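Dally-like protein (Drosophila melanogaster, PDB 3ODN) is a glypican, probably a cell-surface heparan sulfate proteoglycan, whose mostly helical protein core includes a region important for Hedgehog signalling. Local coordinates at residues N246-V251 with E430-S435. The protein carries 2 engineered substitutions. Residues are numbered along the deposited sequence; the frame is centred on the assembly and turned at random.
Sequences NYCVNV and EDIASS
Cys248 projects from helix 245-255 toward the loop that follows helix 422-428 and meets it at two points, Ser434 near the base of its side chain and Ile432 at its end. Its CB points at the loop and approaches CB of Ser434 to 4.2 Å, a carbon-to-carbon contact in which the hydroxyl plays no part. Beyond CB, SG stands anti to the backbone N (chi1 179°), and this torsion carries the sulfur out to the branch methyl of Ile432, with SG to CG2 at 4.0 Å. The same SG is joined to Cys427 in a disulfide, which ties helix 245-255 to the end of helix 422-428. With Cys244–Cys442 and Cys223–Cys255, it belongs to a group of disulfides stapling short helices and loops toward one end of the elongated glypican core. A half-cystine suits this place because its sulfur, with no proton to donate, is at home against hydrocarbon.

Ile432 suits its position through its beta branch: CG1 lies anti to the carbonyl carbon (chi1 -62°), and CG2 is the branch that meets the sulfur. Its side chain also packs on Val426 and on Gln231 of helix 222-231, whose Met230 touches Cys248 as well. Serine works at position 434 because its small CB can lie beside Cys248 while OG hydrogen-bonds with Thr245 OG1 and the carbonyl O of Cys427. The second of these bonds, with a backbone bond between Ser434 and Cys427, holds the loop against the residue disulfide-bonded to Cys248.

About 100 Å² is buried between 246-251 and 430-435, and their direct contacts are van der Waals ones. Such weak, nondirectional contact could hardly fix their spacing alone; the covalent Cys248–Cys427 link and the polar bonds around Ser434 probably set it, with the apolar groups filling in around the sulfur.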
loop_
_atom_site.group_PDB
_atom_site.type_symbol
_atom_site.label_atom_id
_atom_site.label_comp_id
_atom_site.label_asym_id
_atom_site.label_seq_id
_atom_site.Cartn_x
_atom_site.Cartn_y
_atom_site.Cartn_z
ATOM N N ASN A 246 31.014 17.270 3.856
ATOM C CA ASN A 246 30.944 16.733 2.488
ATOM C C ASN A 246 31.868 15.546 2.269
ATOM O O ASN A 246 31.573 14.682 1.445
ATOM C CB ASN A 246 31.107 17.820 1.420
ATOM C CG ASN A 246 29.975 18.827 1.376
ATOM O OD1 ASN A 246 28.952 18.711 2.075
ATOM N ND2 ASN A 246 30.115 19.829 0.523
ATOM N N TYR A 247 32.947 15.471 3.070
ATOM C CA TYR A 247 33.884 14.351 3.113
ATOM C C TYR A 247 33.134 13.129 3.708
ATOM O O TYR A 247 33.023 12.090 3.053
ATOM C CB TYR A 247 35.127 14.753 3.946
ATOM C CG TYR A 247 36.130 13.652 4.243
ATOM C CD1 TYR A 247 36.362 12.620 3.328
ATOM C CD2 TYR A 247 36.896 13.674 5.407
ATOM C CE1 TYR A 247 37.295 11.616 3.591
ATOM C CE2 TYR A 247 37.829 12.676 5.677
ATOM C CZ TYR A 247 38.029 11.652 4.764
ATOM O OH TYR A 247 38.969 10.683 5.016
ATOM N N CYS A 248 32.602 13.301 4.932
ATOM C CA CYS A 248 31.801 12.367 5.732
ATOM C C CYS A 248 30.617 11.815 4.922
ATOM O O CYS A 248 30.355 10.620 4.982
ATOM C CB CYS A 248 31.332 13.064 7.013
ATOM S SG CYS A 248 30.303 12.041 8.101
ATOM N N VAL A 249 29.917 12.695 4.170
ATOM C CA VAL A 249 28.749 12.364 3.333
ATOM C C VAL A 249 29.129 11.426 2.187
ATOM O O VAL A 249 28.486 10.382 2.047
ATOM C CB VAL A 249 27.941 13.622 2.901
ATOM C CG1 VAL A 249 26.964 13.320 1.764
ATOM C CG2 VAL A 249 27.199 14.209 4.086
ATOM N N ASN A 250 30.208 11.765 1.423
ATOM C CA ASN A 250 30.765 10.975 0.314
ATOM C C ASN A 250 31.223 9.617 0.780
ATOM O O ASN A 250 30.942 8.631 0.096
ATOM C CB ASN A 250 31.903 11.709 -0.409
ATOM C CG ASN A 250 31.473 12.569 -1.582
ATOM O OD1 ASN A 250 30.311 12.574 -2.007
ATOM N ND2 ASN A 250 32.409 13.306 -2.151
ATOM N N VAL A 251 31.872 9.545 1.961
ATOM C CA VAL A 251 32.340 8.289 2.564
ATOM C C VAL A 251 31.135 7.417 2.877
ATOM O O VAL A 251 31.067 6.287 2.385
ATOM C CB VAL A 251 33.274 8.513 3.795
ATOM C CG1 VAL A 251 33.414 7.265 4.667
ATOM C CG2 VAL A 251 34.640 9.038 3.365
ATOM N N GLU A 430 25.925 13.785 17.280
ATOM C CA GLU A 430 26.886 14.101 18.362
ATOM C C GLU A 430 28.098 13.146 18.357
ATOM O O GLU A 430 29.188 13.511 18.803
ATOM C CB GLU A 430 26.185 14.074 19.743
ATOM C CG GLU A 430 25.004 15.032 19.869
ATOM C CD GLU A 430 24.036 14.758 21.008
ATOM O OE1 GLU A 430 24.134 15.450 22.048
ATOM O OE2 GLU A 430 23.154 13.882 20.845
ATOM N N ASP A 431 27.880 11.935 17.821
ATOM C CA ASP A 431 28.832 10.852 17.618
ATOM C C ASP A 431 29.984 11.321 16.703
ATOM O O ASP A 431 31.118 11.322 17.151
ATOM C CB ASP A 431 28.059 9.640 17.034
ATOM C CG ASP A 431 28.857 8.444 16.539
ATOM O OD1 ASP A 431 30.025 8.294 16.949
ATOM O OD2 ASP A 431 28.292 7.635 15.766
ATOM N N ILE A 432 29.687 11.755 15.459
ATOM C CA ILE A 432 30.670 12.244 14.468
ATOM C C ILE A 432 30.863 13.756 14.615
ATOM O O ILE A 432 32.003 14.219 14.639
ATOM C CB ILE A 432 30.290 11.845 12.999
ATOM C CG1 ILE A 432 30.266 10.313 12.795
ATOM C CG2 ILE A 432 31.213 12.496 11.966
ATOM C CD1 ILE A 432 28.926 9.632 13.054
ATOM N N ALA A 433 29.747 14.523 14.705
ATOM C CA ALA A 433 29.739 15.989 14.844
ATOM C C ALA A 433 30.622 16.672 13.758
ATOM O O ALA A 433 31.431 17.548 14.064
ATOM C CB ALA A 433 30.155 16.403 16.261
ATOM N N SER A 434 30.427 16.245 12.479
ATOM C CA SER A 434 31.136 16.741 11.303
ATOM C C SER A 434 30.911 18.239 11.113
ATOM O O SER A 434 29.840 18.759 11.403
ATOM C CB SER A 434 30.766 15.941 10.059
ATOM O OG SER A 434 29.525 16.353 9.512
ATOM N N SER A 435 31.939 18.925 10.655
ATOM C CA SER A 435 31.989 20.380 10.500
ATOM C C SER A 435 31.921 20.809 9.028
ATOM O O SER A 435 32.250 20.026 8.145
ATOM C CB SER A 435 33.246 20.898 11.196
ATOM O OG SER A 435 33.745 22.117 10.678
#